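Local coordinates for protein Thiosulfate:glutathione sulfurtransferase (Saccharomyces cerevisiae, PDB 3D1P) that transfers sulfur from thiosulfate to glutathione, yielding sulfite and S-sulfanylglutathione, a central intermediate in hydrogen sulfide metabolism, at residues A[40-51]-A[92-103]. Numbering follows the deposited sequence.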
loop_
_atom_site.group_PDB
_atom_site.type_symbol
_atom_site.label_atom_id
_atom_site.label_comp_id
_atom_site.label_asym_id
_atom_site.label_seq_id
_atom_site.Cartn_x
_atom_site.Cartn_y
_atom_site.Cartn_z
ATOM N N ASN A 40 -5.167 -5.963 -11.214
ATOM C CA ASN A 40 -3.894 -5.352 -11.513
ATOM C C ASN A 40 -3.583 -4.116 -10.643
ATOM O O ASN A 40 -2.731 -3.311 -11.001
ATOM C CB ASN A 40 -3.794 -5.198 -13.004
ATOM C CG ASN A 40 -3.616 -6.571 -13.719
ATOM O OD1 ASN A 40 -2.855 -7.449 -13.271
ATOM N ND2 ASN A 40 -4.314 -6.735 -14.816
ATOM N N VAL A 41 -4.244 -4.045 -9.496
ATOM C CA VAL A 41 -3.995 -3.037 -8.472
ATOM C C VAL A 41 -3.600 -3.757 -7.183
ATOM O O VAL A 41 -4.186 -4.802 -6.831
ATOM C CB VAL A 41 -5.228 -2.185 -8.256
ATOM C CG1 VAL A 41 -5.081 -1.308 -6.994
ATOM C CG2 VAL A 41 -5.506 -1.361 -9.522
ATOM N N VAL A 42 -2.580 -3.235 -6.508
ATOM C CA VAL A 42 -2.106 -3.747 -5.245
ATOM C C VAL A 42 -2.194 -2.621 -4.228
ATOM O O VAL A 42 -1.681 -1.539 -4.467
ATOM C CB VAL A 42 -0.651 -4.237 -5.332
ATOM C CG1 VAL A 42 -0.162 -4.801 -4.009
ATOM C CG2 VAL A 42 -0.490 -5.279 -6.455
ATOM N N LEU A 43 -2.807 -2.929 -3.085
ATOM C CA LEU A 43 -2.985 -1.970 -1.981
ATOM C C LEU A 43 -1.879 -2.248 -0.973
ATOM O O LEU A 43 -1.888 -3.277 -0.289
ATOM C CB LEU A 43 -4.357 -2.167 -1.327
ATOM C CG LEU A 43 -5.545 -2.008 -2.287
ATOM C CD1 LEU A 43 -6.864 -2.239 -1.554
ATOM C CD2 LEU A 43 -5.534 -0.660 -2.963
ATOM N N VAL A 44 -0.907 -1.347 -0.898
ATOM C CA VAL A 44 0.309 -1.566 -0.118
ATOM C C VAL A 44 0.260 -0.738 1.162
ATOM O O VAL A 44 0.508 0.457 1.170
ATOM C CB VAL A 44 1.571 -1.231 -0.900
ATOM C CG1 VAL A 44 2.776 -1.663 -0.089
ATOM C CG2 VAL A 44 1.581 -1.906 -2.300
ATOM N N ASP A 45 -0.067 -1.440 2.254
ATOM C CA ASP A 45 -0.166 -0.848 3.579
ATOM C C ASP A 45 1.169 -1.073 4.272
ATOM O O ASP A 45 1.582 -2.206 4.532
ATOM C CB ASP A 45 -1.312 -1.546 4.329
ATOM C CG ASP A 45 -1.624 -0.974 5.685
ATOM O OD1 ASP A 45 -0.746 -0.418 6.363
ATOM O OD2 ASP A 45 -2.807 -1.136 6.085
ATOM N N VAL A 46 1.879 0.021 4.536
ATOM C CA VAL A 46 3.240 -0.069 5.067
ATOM C C VAL A 46 3.306 0.250 6.560
ATOM O O VAL A 46 4.386 0.488 7.095
ATOM C CB VAL A 46 4.248 0.755 4.236
ATOM C CG1 VAL A 46 4.154 0.362 2.779
ATOM C CG2 VAL A 46 4.094 2.240 4.396
ATOM N N ARG A 47 2.171 0.188 7.245
ATOM C CA ARG A 47 2.192 0.206 8.702
ATOM C C ARG A 47 2.876 -1.056 9.249
ATOM O O ARG A 47 3.139 -2.016 8.525
ATOM C CB ARG A 47 0.768 0.334 9.242
ATOM C CG ARG A 47 0.088 1.638 8.869
ATOM C CD ARG A 47 -1.345 1.732 9.356
ATOM N NE ARG A 47 -2.128 0.637 8.769
ATOM C CZ ARG A 47 -3.185 0.073 9.295
ATOM N NH1 ARG A 47 -3.710 0.500 10.415
ATOM N NH2 ARG A 47 -3.717 -0.966 8.667
ATOM N N GLU A 48 3.167 -1.033 10.546
ATOM C CA GLU A 48 3.724 -2.209 11.191
ATOM C C GLU A 48 2.653 -3.289 11.326
ATOM O O GLU A 48 1.458 -3.000 11.295
ATOM C CB GLU A 48 4.327 -1.875 12.547
ATOM C CG GLU A 48 5.572 -0.991 12.425
ATOM C CD GLU A 48 6.645 -1.647 11.568
ATOM O OE1 GLU A 48 7.062 -2.773 11.934
ATOM O OE2 GLU A 48 7.011 -1.109 10.508
ATOM N N PRO A 49 3.049 -4.540 11.505
ATOM C CA PRO A 49 2.056 -5.627 11.579
ATOM C C PRO A 49 1.013 -5.431 12.678
ATOM O O PRO A 49 -0.148 -5.775 12.500
ATOM C CB PRO A 49 2.924 -6.872 11.763
ATOM C CG PRO A 49 4.215 -6.532 11.066
ATOM C CD PRO A 49 4.425 -5.095 11.456
ATOM N N SER A 50 1.415 -4.880 13.825
ATOM C CA SER A 50 0.505 -4.644 14.915
ATOM C C SER A 50 -0.552 -3.644 14.515
ATOM O O SER A 50 -1.766 -3.986 14.644
ATOM C CB SER A 50 1.313 -4.264 16.153
ATOM O OG SER A 50 2.190 -3.201 15.895
ATOM N N GLU A 51 -0.148 -2.564 13.822
ATOM C CA GLU A 51 -1.122 -1.577 13.288
ATOM C C GLU A 51 -2.084 -2.203 12.276
ATOM O O GLU A 51 -3.312 -2.002 12.266
ATOM C CB GLU A 51 -0.414 -0.407 12.625
ATOM C CG GLU A 51 0.357 0.528 13.530
ATOM C CD GLU A 51 1.234 1.508 12.766
ATOM O OE1 GLU A 51 2.295 1.105 12.266
ATOM O OE2 GLU A 51 0.840 2.692 12.630
ATOM N N LYS A 92 1.845 -4.061 -12.106
ATOM C CA LYS A 92 0.624 -3.599 -11.486
ATOM C C LYS A 92 0.779 -2.178 -10.977
ATOM O O LYS A 92 1.876 -1.671 -10.811
ATOM C CB LYS A 92 0.276 -4.526 -10.334
ATOM C CG LYS A 92 -0.124 -5.928 -10.808
ATOM C CD LYS A 92 -0.590 -6.787 -9.653
ATOM C CE LYS A 92 -0.960 -8.216 -10.013
ATOM N NZ LYS A 92 -1.472 -8.944 -8.830
ATOM N N GLU A 93 -0.366 -1.549 -10.706
ATOM C CA GLU A 93 -0.397 -0.286 -9.988
ATOM C C GLU A 93 -0.327 -0.577 -8.482
ATOM O O GLU A 93 -1.199 -1.264 -7.958
ATOM C CB GLU A 93 -1.687 0.480 -10.259
ATOM C CG GLU A 93 -1.756 1.780 -9.516
ATOM C CD GLU A 93 -3.058 2.548 -9.660
ATOM O OE1 GLU A 93 -4.008 2.053 -10.275
ATOM O OE2 GLU A 93 -3.118 3.672 -9.110
ATOM N N LEU A 94 0.692 -0.065 -7.813
ATOM C CA LEU A 94 0.823 -0.219 -6.367
ATOM C C LEU A 94 0.426 1.107 -5.716
ATOM O O LEU A 94 0.975 2.158 -6.077
ATOM C CB LEU A 94 2.260 -0.548 -5.965
ATOM C CG LEU A 94 2.633 -2.033 -5.996
ATOM C CD1 LEU A 94 2.479 -2.670 -7.408
ATOM C CD2 LEU A 94 4.042 -2.206 -5.457
ATOM N N ILE A 95 -0.513 1.049 -4.783
ATOM C CA ILE A 95 -1.032 2.225 -4.095
ATOM C C ILE A 95 -0.531 2.176 -2.655
ATOM O O ILE A 95 -0.881 1.265 -1.920
ATOM C CB ILE A 95 -2.555 2.275 -4.111
ATOM C CG1 ILE A 95 -3.100 2.143 -5.522
ATOM C CG2 ILE A 95 -3.028 3.572 -3.440
ATOM C CD1 ILE A 95 -4.649 2.111 -5.597
ATOM N N PHE A 96 0.286 3.149 -2.265
ATOM C CA PHE A 96 0.969 3.120 -0.991
ATOM C C PHE A 96 0.294 4.003 0.050
ATOM O O PHE A 96 -0.125 5.135 -0.243
ATOM C CB PHE A 96 2.390 3.660 -1.159
ATOM C CG PHE A 96 3.265 2.736 -1.921
ATOM C CD1 PHE A 96 4.050 1.792 -1.265
ATOM C CD2 PHE A 96 3.285 2.760 -3.314
ATOM C CE1 PHE A 96 4.843 0.923 -1.997
ATOM C CE2 PHE A 96 4.069 1.864 -4.035
ATOM C CZ PHE A 96 4.814 0.944 -3.362
ATOM N N TYR A 97 0.263 3.519 1.291
ATOM C CA TYR A 97 -0.275 4.308 2.411
ATOM C C TYR A 97 0.205 3.686 3.719
ATOM O O TYR A 97 0.648 2.542 3.776
ATOM C CB TYR A 97 -1.805 4.374 2.362
ATOM C CG TYR A 97 -2.480 3.035 2.290
ATOM C CD1 TYR A 97 -2.859 2.363 3.449
ATOM C CD2 TYR A 97 -2.757 2.414 1.083
ATOM C CE1 TYR A 97 -3.472 1.145 3.403
ATOM C CE2 TYR A 97 -3.357 1.178 1.009
ATOM C CZ TYR A 97 -3.741 0.532 2.174
ATOM O OH TYR A 97 -4.361 -0.680 2.090
ATOM N N CYS A 98 0.031 4.468 4.779
ATOM C CA CYS A 98 0.332 4.008 6.138
ATOM C C CYS A 98 -0.842 4.416 7.050
ATOM O O CYS A 98 -1.973 4.030 6.785
ATOM C CB CYS A 98 1.744 4.459 6.597
ATOM S SG CYS A 98 2.007 6.237 6.576
ATOM N N ALA A 99 -0.536 5.163 8.130
ATOM C CA ALA A 99 -1.560 5.700 9.043
ATOM C C ALA A 99 -1.828 7.161 8.669
ATOM O O ALA A 99 -2.936 7.486 8.262
ATOM C CB ALA A 99 -1.130 5.553 10.486
ATOM N N SER A 100 -0.809 8.023 8.781
ATOM C CA SER A 100 -0.978 9.419 8.458
ATOM C C SER A 100 -0.355 9.847 7.129
ATOM O O SER A 100 -0.565 10.979 6.701
ATOM C CB SER A 100 -0.470 10.340 9.571
ATOM O OG SER A 100 0.853 10.139 9.858
ATOM N N GLY A 101 0.393 8.964 6.461
ATOM C CA GLY A 101 0.905 9.177 5.129
ATOM C C GLY A 101 2.410 9.214 4.964
ATOM O O GLY A 101 2.890 8.988 3.863
ATOM N N LYS A 102 3.181 9.541 5.996
ATOM C CA LYS A 102 4.626 9.763 5.778
ATOM C C LYS A 102 5.325 8.499 5.311
ATOM O O LYS A 102 6.128 8.512 4.363
ATOM C CB LYS A 102 5.305 10.297 7.013
ATOM C CG LYS A 102 6.792 10.580 6.787
ATOM C CD LYS A 102 7.437 11.310 7.923
ATOM C CE LYS A 102 8.957 11.298 7.855
ATOM N NZ LYS A 102 9.556 12.270 8.771
ATOM N N ARG A 103 5.095 7.388 6.033
ATOM C CA ARG A 103 5.748 6.153 5.669
ATOM C C ARG A 103 5.289 5.670 4.299
ATOM O O ARG A 103 6.089 5.133 3.528
ATOM C CB ARG A 103 5.502 5.084 6.722
ATOM C CG ARG A 103 6.117 5.431 8.078
ATOM C CD ARG A 103 5.639 4.483 9.144
ATOM N NE ARG A 103 4.252 4.712 9.491
ATOM C CZ ARG A 103 3.505 3.951 10.273
ATOM N NH1 ARG A 103 3.934 2.752 10.641
ATOM N NH2 ARG A 103 2.309 4.358 10.677
HETATM O O HOH W 1 -3.207 -7.566 -6.763
HETATM O O HOH W 2 -4.774 -1.898 4.483
HETATM O O HOH W 3 5.888 1.027 9.394
#
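Tyr97 carries its ring between its own backbone N and carbonyl carbon (chi1 54°), which lays one face over Asp45 CA in a CH-pi contact. The bend of Arg103 at its third torsion (chi3 -72°) turns the NH1 and NH2 end of its guanidinium toward the Glu51 carboxylate. They form a salt bridge, with Arg103 NH1 2.8 Å from Glu51 OE1. Arg103 NH2 bonds Glu51 OE2. Both bonds use syn lone pairs and lie close to the guanidinium plane. Glu51 OE1 also accepts from Glu48 N, the N-cap residue of its own helix. An alanine at Glu51 removes the carboxylate, which would probably leave the Arg103 charge without its mate and its guanidinium freer to turn, and Glu48 N without this acceptor. Strands 41-45 and 93-97 are neighbours in the parallel sheet of the rhodanese fold. Six backbone hydrogen bonds join the strands and the residues just beyond their ends, from Glu93 N to Asn40 O through to Val46 N to Tyr97 O. Val44 CG1 packs 3.8 Å from Phe96 CE1. Beyond the strand, Cys98 forms the persulfide intermediate. Arg47 CG sits 3.4 Å from Cys98 C, beside that active-site loop. Arg47 makes a two-pronged salt bridge to Asp45, with NE to OD1 and NH2 to OD2. Water 2 links Asp45 OD2 to Tyr97 OH.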